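Local coordinates for putative hydrogenase expression/formation protein hupG (Rhodopseudomonas palustris, PDB 2QSI), which is of unknown function but, as a thioredoxin-like member of the HupG/HyaE family, probably assists the expression or maturation of hydrogenase, at residues Ala71-Ala75 with Glu76-Gly80; Phe85-Val89 with Cys90-Ala94; Val55-Pro58 with Glu59-Ala63. One frame throughout, in Å; residues are numbered along the deposited sequence.

Interaction 1: residues Ala71-Ala75 with Glu76-Gly80; sequences AEVAA and EAERG
Val73 and Ala77 make the tight, apolar side of this strand-to-helix turn. The CG1 branch of Val73, set anti to its own backbone N (chi1 179°), meets Ala77 CB at 3.8 Å, and Ala74 CB lies 4.3 Å from Ala77 CB. Both Val73 and Ala77 are buried, and Val73 also rests on Phe40 of strand 35-40. Next to this contact the backbone closes on itself: Ala77 N donates to Ala74 O (2.9 Å), and Glu78 N donates to Ala75 O at 3.2 Å. This is the passage from strand 68-73 into helix 78-85 in a thioredoxin-like fold. The other side is loose and wet. Glu78 runs extended beyond CG, its chain running past the Ala75 carbonyl oxygen, with CG 3.3 Å from Ala75 O. Its OE2 accepts from a water (2.8 Å) that also donates to Val73 O, while OE1 holds a hydroxyl of a bound dithiothreitol. Were the side chain cut back to an alanine, the bridging water would probably keep Val73 O but lose its carboxylate mate, and the ligand hydroxyl its partner at OE1. Farther round, a second water donates to Ala75 O and accepts from Arg79 N, beside the exposed Glu76.

Interaction 2: residues Phe85-Val89 with Cys90-Ala94; sequences FGVAV and CPSLA
Val87 faces Ser92 and Ala94 across the turn that leads from helix 78-85 into strand 92-106, and its two methyls divide the work. CG1, anti to the backbone N (chi1 -177°), presses on Ser92 CB at 3.5 Å, closer than carbons usually approach. CG2, on the N side, meets Ala94 CB at 3.7 Å. One rotamer thus spans two residues whose side chains leave the same face of the strand, while Leu93 between them points the other way. Phe85 adds a looser touch, its CB 4.5 Å from Ala94 CB, and its ring leads away from the strand.

The polar half is centred on Ser92. With chi1 at -76° the hydroxyl lies beside its own backbone N and reaches back to the loop, where OG donates to Val89 O over 2.6 Å; the donor sits above the carbonyl plane, 35° out of it. Ser92 OG in turn accepts from a water at 2.8 Å, and that water takes the N-H of Val89 (N to water 3.0 Å). Serine and water together therefore grip both ends of Val89, and a buried hydroxyl has its donor and acceptor roles filled.

Cys90 turns its CB away from the loop. The Cys90 side chain packs on Met82, and its SG is covalently linked to a sulfur of dithiothreitol, a reductant probably carried over from the crystallisation solution. Ser92, Leu93 and Ala94 pair antiparallel with a strand of the second subunit, whose Lys107 binds Cys90 O. The peptide before Pro91 is cis, and a cis-proline just ahead of a strand, here next to the dithiothreitol pocket, is a hallmark of the thioredoxin fold.

Interaction 3: residues Val55-Pro58 with Glu59-Ala63; sequences VVLP and ELINA
Leu57 meets Ile61 one turn further along helix 50-62, and backbone bonds set the spacing. Leu60 N donates to Val56 O at 2.9 Å, and Ile61 N donates to Leu57 O at 3.0 Å. The third bond, from Asn62 N to Pro58 O, is 3.1 Å long. Pro58 has no N-H to offer the preceding turn, and the helix kinks there.

Apolar contact is light by comparison. Leu57 CD1 and Ile61 CD1 approach to 4.3 Å, methyl beside methyl. With Ile61 CG1 beside the backbone N (chi1 -65°), its chain runs back past the Leu57 carbonyl, and CG1 comes to 3.4 Å from that oxygen. Both side chains continue inward onto the sheet, touching Val37 and Ala70, which places them within the beta-alpha-beta unit of strands 35-40 and 68-73. Leu60 follows another course and packs on Ile118 of the second subunit.

Polar side chains stay outside. Glu59 bends at chi2, its carboxylate leading away from the turn, and packs on Trp111 of the second subunit, while the end of Asn62 also leads outward. The chemistry is thus that of an amphipathic helix: main-chain bonds hold the turn, aliphatic groups bind it to the sheet and, through Leu60, to the second subunit, while the carboxylate and amide ends lead away from the turn.

Taken from the N terminus, the three contacts come in series; none nests in or crosses another. Interaction 3 lies on helix 50-62, which connects parallel strands 35-40 and 68-73 in a beta-alpha-beta crossover. Interaction 1 then closes the turn from strand 68-73 into helix 78-85, and interaction 2 folds the end of that helix back into strand 92-106. Interactions 1 and 2 reach the same sheet and contribute Glu78, Val89 and Cys90 to one ligand pocket, yet do not touch. Interactions 2 and 3 do meet: Leu93 CD1 lies 3.7 Å from Leu60 CD2, joining strand to helix, and both contacts border the second subunit.

Interaction 1: residues Ala71-Ala75 with Glu76-Gly80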
ATOM      1  N   ALA A  71      14.083  -0.290   7.503  1.00 10.89           N
ATOM      2  CA  ALA A  71      13.988  -1.353   8.486  1.00 11.73           C
ATOM      3  C   ALA A  71      14.661  -2.607   7.931  1.00 11.88           C
ATOM      4  O   ALA A  71      14.537  -2.932   6.751  1.00 11.43           O
ATOM      5  CB  ALA A  71      12.545  -1.684   8.830  1.00 13.31           C
ATOM      6  N   GLU A  72      15.332  -3.326   8.825  1.00 11.59           N
ATOM      7  CA  GLU A  72      15.942  -4.619   8.516  1.00 12.20           C
ATOM      8  C   GLU A  72      14.925  -5.698   8.840  1.00 10.86           C
ATOM      9  O   GLU A  72      14.219  -5.607   9.843  1.00 12.81           O
ATOM     10  CB  GLU A  72      17.213  -4.838   9.333  1.00 11.64           C
ATOM     11  CG  GLU A  72      17.877  -6.176   9.040  1.00 11.75           C
ATOM     12  CD  GLU A  72      19.246  -6.337   9.630  1.00 12.61           C
ATOM     13  OE1 GLU A  72      19.959  -5.316   9.839  1.00 14.78           O
ATOM     14  OE2 GLU A  72      19.639  -7.509   9.847  1.00 13.79           O
ATOM     15  N   VAL A  73      14.843  -6.691   7.970  1.00 11.27           N
ATOM     16  CA  VAL A  73      13.960  -7.828   8.138  1.00 12.56           C
ATOM     17  C   VAL A  73      14.608  -8.869   9.057  1.00 12.80           C
ATOM     18  O   VAL A  73      15.738  -9.319   8.817  1.00 13.25           O
ATOM     19  CB  VAL A  73      13.582  -8.430   6.756  1.00 12.54           C
ATOM     20  CG1 VAL A  73      12.679  -9.636   6.891  1.00 13.40           C
ATOM     21  CG2 VAL A  73      12.862  -7.347   5.895  1.00 11.81           C
ATOM     22  N   ALA A  74      13.892  -9.225  10.118  1.00 13.78           N
ATOM     23  CA  ALA A  74      14.313 -10.316  11.035  1.00 14.10           C
ATOM     24  C   ALA A  74      14.545 -11.639  10.251  1.00 14.83           C
ATOM     25  O   ALA A  74      13.870 -11.939   9.249  1.00 13.69           O
ATOM     26  CB  ALA A  74      13.267 -10.486  12.189  1.00 14.26           C
ATOM     27  N   ALA A  75      15.532 -12.412  10.678  1.00 15.49           N
ATOM     28  CA  ALA A  75      15.944 -13.604   9.915  1.00 16.38           C
ATOM     29  C   ALA A  75      14.781 -14.591   9.689  1.00 16.91           C
ATOM     30  O   ALA A  75      14.588 -15.121   8.597  1.00 16.28           O
ATOM     31  CB  ALA A  75      17.088 -14.308  10.639  1.00 16.40           C
ATOM     32  N   GLU A  76      13.990 -14.812  10.721  1.00 17.92           N
ATOM     33  CA  GLU A  76      12.869 -15.768  10.630  1.00 19.03           C
ATOM     34  C   GLU A  76      11.744 -15.253   9.722  1.00 19.46           C
ATOM     35  O   GLU A  76      10.952 -16.056   9.197  1.00 18.37           O
ATOM     36  CB  GLU A  76      12.323 -16.169  12.015  1.00 20.24           C
ATOM     37  CG  GLU A  76      12.398 -15.119  13.102  1.00 25.19           C
ATOM     38  CD  GLU A  76      13.836 -14.934  13.625  1.00 28.44           C
ATOM     39  OE1 GLU A  76      14.436 -13.900  13.293  1.00 29.35           O
ATOM     40  OE2 GLU A  76      14.383 -15.837  14.320  1.00 32.91           O
ATOM     41  N   ALA A  77      11.708 -13.925   9.507  1.00 19.48           N
ATOM     42  CA  ALA A  77      10.711 -13.257   8.652  1.00 20.16           C
ATOM     43  C   ALA A  77      11.074 -13.232   7.167  1.00 20.95           C
ATOM     44  O   ALA A  77      10.229 -12.893   6.310  1.00 20.33           O
ATOM     45  CB  ALA A  77      10.505 -11.839   9.133  1.00 19.78           C
ATOM     46  N   GLU A  78      12.322 -13.574   6.861  1.00 20.47           N
ATOM     47  CA  GLU A  78      12.831 -13.464   5.506  1.00 20.99           C
ATOM     48  C   GLU A  78      11.982 -14.201   4.475  1.00 21.11           C
ATOM     49  O   GLU A  78      11.595 -13.618   3.484  1.00 20.86           O
ATOM     50  CB  GLU A  78      14.281 -13.917   5.419  1.00 20.67           C
ATOM     51  CG  GLU A  78      15.212 -12.963   6.129  1.00 20.68           C
ATOM     52  CD  GLU A  78      16.611 -13.473   6.292  1.00 21.09           C
ATOM     53  OE1 GLU A  78      16.893 -14.658   5.963  1.00 22.04           O
ATOM     54  OE2 GLU A  78      17.434 -12.685   6.780  1.00 17.62           O
ATOM     55  N   ARG A  79      11.696 -15.476   4.699  1.00 22.47           N
ATOM     56  CA  ARG A  79      11.034 -16.263   3.670  1.00 22.69           C
ATOM     57  C   ARG A  79       9.677 -15.665   3.310  1.00 21.53           C
ATOM     58  O   ARG A  79       9.368 -15.443   2.130  1.00 21.54           O
ATOM     59  CB  ARG A  79      10.885 -17.714   4.123  1.00 22.92           C
ATOM     60  CG  ARG A  79      10.414 -18.645   2.999  1.00 24.15           C
ATOM     61  CD  ARG A  79      11.051 -20.033   3.103  1.00 27.64           C
ATOM     62  NE  ARG A  79      12.524 -19.952   3.002  1.00 33.30           N
ATOM     63  CZ  ARG A  79      13.394 -19.937   4.020  1.00 35.49           C
ATOM     64  NH1 ARG A  79      12.989 -19.996   5.291  1.00 38.29           N
ATOM     65  NH2 ARG A  79      14.700 -19.869   3.765  1.00 35.72           N
ATOM     66  N   GLY A  80       8.874 -15.397   4.326  1.00 20.99           N
ATOM     67  CA  GLY A  80       7.542 -14.852   4.115  1.00 20.43           C
ATOM     68  C   GLY A  80       7.540 -13.433   3.551  1.00 19.81           C
ATOM     69  O   GLY A  80       6.707 -13.095   2.723  1.00 18.99           O
TER
HETATM   70  O   HOH W   1      17.141  -9.954   6.552  1.00 16.61           O
HETATM   71  O   HOH W   2      12.751 -17.012   7.061  1.00 33.41           O

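Interaction 2: residues Phe85-Val89 with Cys90-Ala94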
ATOM      1  N   PHE A  85       6.841  -9.373  -0.761  1.00 15.86           N
ATOM      2  CA  PHE A  85       7.275  -8.136  -1.360  1.00 15.15           C
ATOM      3  C   PHE A  85       7.929  -8.314  -2.728  1.00 15.73           C
ATOM      4  O   PHE A  85       8.278  -7.347  -3.345  1.00 15.64           O
ATOM      5  CB  PHE A  85       8.157  -7.354  -0.379  1.00 16.83           C
ATOM      6  CG  PHE A  85       7.399  -6.799   0.799  1.00 14.80           C
ATOM      7  CD1 PHE A  85       6.437  -5.821   0.617  1.00 18.01           C
ATOM      8  CD2 PHE A  85       7.663  -7.246   2.091  1.00 17.09           C
ATOM      9  CE1 PHE A  85       5.730  -5.313   1.697  1.00 16.94           C
ATOM     10  CE2 PHE A  85       6.968  -6.754   3.173  1.00 17.16           C
ATOM     11  CZ  PHE A  85       5.977  -5.797   2.972  1.00 17.26           C
ATOM     12  N   GLY A  86       8.093  -9.548  -3.194  1.00 14.31           N
ATOM     13  CA  GLY A  86       8.679  -9.839  -4.504  1.00 14.24           C
ATOM     14  C   GLY A  86      10.201  -9.836  -4.560  1.00 13.92           C
ATOM     15  O   GLY A  86      10.778  -9.376  -5.518  1.00 14.02           O
ATOM     16  N   VAL A  87      10.840 -10.280  -3.486  1.00 13.63           N
ATOM     17  CA  VAL A  87      12.306 -10.317  -3.381  1.00 14.13           C
ATOM     18  C   VAL A  87      12.742 -11.740  -3.698  1.00 13.93           C
ATOM     19  O   VAL A  87      12.253 -12.683  -3.092  1.00 14.06           O
ATOM     20  CB  VAL A  87      12.776  -9.925  -1.962  1.00 14.46           C
ATOM     21  CG1 VAL A  87      14.317  -9.903  -1.886  1.00 13.91           C
ATOM     22  CG2 VAL A  87      12.214  -8.532  -1.576  1.00 12.96           C
ATOM     23  N   ALA A  88      13.657 -11.867  -4.648  1.00 14.34           N
ATOM     24  CA  ALA A  88      14.123 -13.156  -5.174  1.00 14.79           C
ATOM     25  C   ALA A  88      15.292 -13.706  -4.389  1.00 15.08           C
ATOM     26  O   ALA A  88      15.340 -14.921  -4.098  1.00 14.77           O
ATOM     27  CB  ALA A  88      14.500 -13.006  -6.660  1.00 14.41           C
ATOM     28  N   VAL A  89      16.233 -12.829  -4.033  1.00 14.88           N
ATOM     29  CA  VAL A  89      17.498 -13.242  -3.418  1.00 14.81           C
ATOM     30  C   VAL A  89      17.946 -12.282  -2.304  1.00 14.14           C
ATOM     31  O   VAL A  89      17.418 -11.173  -2.183  1.00 13.94           O
ATOM     32  CB  VAL A  89      18.610 -13.331  -4.503  1.00 15.02           C
ATOM     33  CG1 VAL A  89      18.211 -14.306  -5.599  1.00 17.16           C
ATOM     34  CG2 VAL A  89      18.934 -11.947  -5.091  1.00 14.69           C
ATOM     35  N   CYS A  90      18.902 -12.712  -1.484  1.00 14.66           N
ATOM     36  CA  CYS A  90      19.518 -11.850  -0.492  1.00 14.93           C
ATOM     37  C   CYS A  90      20.989 -11.674  -0.823  1.00 14.87           C
ATOM     38  O   CYS A  90      21.570 -12.482  -1.545  1.00 14.26           O
ATOM     39  CB  CYS A  90      19.396 -12.412   0.930  1.00 15.56           C
ATOM     40  SG  CYS A  90      17.702 -12.685   1.329  1.00 18.44           S
ATOM     41  N   PRO A  91      21.575 -10.564  -0.391  1.00 13.61           N
ATOM     42  CA  PRO A  91      20.909  -9.397   0.203  1.00 13.51           C
ATOM     43  C   PRO A  91      20.159  -8.608  -0.880  1.00 12.81           C
ATOM     44  O   PRO A  91      20.509  -8.686  -2.068  1.00 14.56           O
ATOM     45  CB  PRO A  91      22.064  -8.579   0.789  1.00 12.84           C
ATOM     46  CG  PRO A  91      23.272  -9.010   0.008  1.00 14.44           C
ATOM     47  CD  PRO A  91      23.026 -10.378  -0.544  1.00 13.56           C
ATOM     48  N   SER A  92      19.109  -7.907  -0.471  1.00 13.24           N
ATOM     49  CA  SER A  92      18.331  -7.035  -1.325  1.00 12.58           C
ATOM     50  C   SER A  92      17.784  -5.858  -0.500  1.00 12.22           C
ATOM     51  O   SER A  92      17.613  -5.972   0.704  1.00 10.87           O
ATOM     52  CB  SER A  92      17.101  -7.784  -1.928  1.00 14.17           C
ATOM     53  OG  SER A  92      17.471  -8.667  -2.980  1.00 13.45           O
ATOM     54  N   LEU A  93      17.486  -4.763  -1.193  1.00 10.98           N
ATOM     55  CA  LEU A  93      16.557  -3.745  -0.701  1.00  9.53           C
ATOM     56  C   LEU A  93      15.204  -3.845  -1.441  1.00  9.65           C
ATOM     57  O   LEU A  93      15.165  -3.814  -2.686  1.00 11.91           O
ATOM     58  CB  LEU A  93      17.135  -2.363  -0.919  1.00 10.72           C
ATOM     59  CG  LEU A  93      18.509  -2.112  -0.328  1.00  8.30           C
ATOM     60  CD1 LEU A  93      18.923  -0.671  -0.579  1.00  6.68           C
ATOM     61  CD2 LEU A  93      18.432  -2.375   1.188  1.00 10.38           C
ATOM     62  N   ALA A  94      14.107  -3.922  -0.706  1.00  6.75           N
ATOM     63  CA  ALA A  94      12.773  -3.811  -1.300  1.00  7.63           C
ATOM     64  C   ALA A  94      12.223  -2.443  -0.928  1.00  7.79           C
ATOM     65  O   ALA A  94      12.131  -2.136   0.260  1.00  7.48           O
ATOM     66  CB  ALA A  94      11.855  -4.908  -0.776  1.00  6.55           C
TER
HETATM   67  O   HOH W   3      15.883 -10.019  -4.912  1.00 21.24           O

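Interaction 3: residues Val55-Pro58 with Glu59-Ala63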
ATOM      1  N   VAL A  55      25.904  -1.040   6.108  1.00 15.55           N
ATOM      2  CA  VAL A  55      26.647   0.180   6.451  1.00 17.55           C
ATOM      3  C   VAL A  55      26.216   1.313   5.553  1.00 17.79           C
ATOM      4  O   VAL A  55      26.084   2.439   6.021  1.00 20.23           O
ATOM      5  CB  VAL A  55      28.216   0.009   6.449  1.00 17.13           C
ATOM      6  CG1 VAL A  55      28.655  -1.111   7.368  1.00 20.60           C
ATOM      7  CG2 VAL A  55      28.748  -0.223   5.081  1.00 20.09           C
ATOM      8  N   VAL A  56      25.941   1.046   4.285  1.00 17.92           N
ATOM      9  CA  VAL A  56      25.488   2.114   3.390  1.00 18.42           C
ATOM     10  C   VAL A  56      24.015   2.485   3.467  1.00 16.61           C
ATOM     11  O   VAL A  56      23.627   3.580   3.055  1.00 15.80           O
ATOM     12  CB  VAL A  56      25.908   1.906   1.895  1.00 19.79           C
ATOM     13  CG1 VAL A  56      27.436   1.763   1.825  1.00 21.11           C
ATOM     14  CG2 VAL A  56      25.198   0.751   1.222  1.00 18.75           C
ATOM     15  N   LEU A  57      23.210   1.635   4.063  1.00 14.65           N
ATOM     16  CA  LEU A  57      21.753   1.839   4.024  1.00 14.17           C
ATOM     17  C   LEU A  57      21.358   3.176   4.679  1.00 14.43           C
ATOM     18  O   LEU A  57      20.585   3.936   4.086  1.00 13.59           O
ATOM     19  CB  LEU A  57      21.039   0.663   4.688  1.00 14.15           C
ATOM     20  CG  LEU A  57      19.524   0.700   4.866  1.00 14.00           C
ATOM     21  CD1 LEU A  57      18.797   0.991   3.546  1.00 17.06           C
ATOM     22  CD2 LEU A  57      19.111  -0.599   5.467  1.00 14.96           C
ATOM     23  N   PRO A  58      21.902   3.488   5.889  1.00 13.77           N
ATOM     24  CA  PRO A  58      21.535   4.780   6.488  1.00 13.78           C
ATOM     25  C   PRO A  58      22.004   5.977   5.653  1.00 12.92           C
ATOM     26  O   PRO A  58      21.328   6.990   5.639  1.00 12.97           O
ATOM     27  CB  PRO A  58      22.218   4.753   7.872  1.00 14.89           C
ATOM     28  CG  PRO A  58      23.000   3.557   7.929  1.00 15.78           C
ATOM     29  CD  PRO A  58      22.702   2.670   6.799  1.00 13.87           C
ATOM     30  N   GLU A  59      23.085   5.831   4.893  1.00 12.92           N
ATOM     31  CA  GLU A  59      23.580   6.912   3.996  1.00 13.21           C
ATOM     32  C   GLU A  59      22.630   7.091   2.831  1.00 13.61           C
ATOM     33  O   GLU A  59      22.327   8.216   2.426  1.00 11.98           O
ATOM     34  CB  GLU A  59      24.981   6.632   3.456  1.00 13.44           C
ATOM     35  CG  GLU A  59      26.069   6.680   4.526  1.00 13.36           C
ATOM     36  CD  GLU A  59      26.691   8.044   4.762  1.00 12.08           C
ATOM     37  OE1 GLU A  59      26.080   9.078   4.476  1.00 13.31           O
ATOM     38  OE2 GLU A  59      27.792   8.065   5.322  1.00 10.75           O
ATOM     39  N   LEU A  60      22.100   5.964   2.336  1.00 12.90           N
ATOM     40  CA  LEU A  60      21.084   6.001   1.265  1.00 13.70           C
ATOM     41  C   LEU A  60      19.793   6.677   1.695  1.00 13.53           C
ATOM     42  O   LEU A  60      19.245   7.507   0.958  1.00 12.66           O
ATOM     43  CB  LEU A  60      20.746   4.589   0.817  1.00 13.13           C
ATOM     44  CG  LEU A  60      19.992   4.359  -0.473  1.00 14.73           C
ATOM     45  CD1 LEU A  60      20.464   5.269  -1.645  1.00 20.53           C
ATOM     46  CD2 LEU A  60      20.154   2.841  -0.826  1.00 15.14           C
ATOM     47  N   ILE A  61      19.307   6.322   2.868  1.00 13.31           N
ATOM     48  CA  ILE A  61      18.104   6.959   3.422  1.00 13.59           C
ATOM     49  C   ILE A  61      18.324   8.489   3.513  1.00 13.41           C
ATOM     50  O   ILE A  61      17.466   9.297   3.166  1.00 11.74           O
ATOM     51  CB  ILE A  61      17.754   6.401   4.811  1.00 13.56           C
ATOM     52  CG1 ILE A  61      17.369   4.912   4.724  1.00 14.42           C
ATOM     53  CG2 ILE A  61      16.615   7.189   5.489  1.00 13.75           C
ATOM     54  CD1 ILE A  61      16.344   4.548   3.621  1.00 12.85           C
ATOM     55  N   ASN A  62      19.505   8.865   3.993  1.00 13.30           N
ATOM     56  CA  ASN A  62      19.818  10.267   4.248  1.00 13.08           C
ATOM     57  C   ASN A  62      19.891  11.083   2.961  1.00 12.72           C
ATOM     58  O   ASN A  62      19.753  12.306   2.983  1.00 15.09           O
ATOM     59  CB  ASN A  62      21.129  10.390   5.025  1.00 12.25           C
ATOM     60  CG  ASN A  62      21.411  11.812   5.471  1.00 14.49           C
ATOM     61  OD1 ASN A  62      22.309  12.473   4.949  1.00 18.06           O
ATOM     62  ND2 ASN A  62      20.640  12.291   6.441  1.00  8.76           N
ATOM     63  N   ALA A  63      20.108  10.399   1.844  1.00 12.56           N
ATOM     64  CA  ALA A  63      20.398  11.068   0.580  1.00 12.07           C
ATOM     65  C   ALA A  63      19.118  11.555  -0.092  1.00 12.82           C
ATOM     66  O   ALA A  63      19.164  12.205  -1.136  1.00 12.77           O
ATOM     67  CB  ALA A  63      21.166  10.138  -0.347  1.00 11.62           C
TER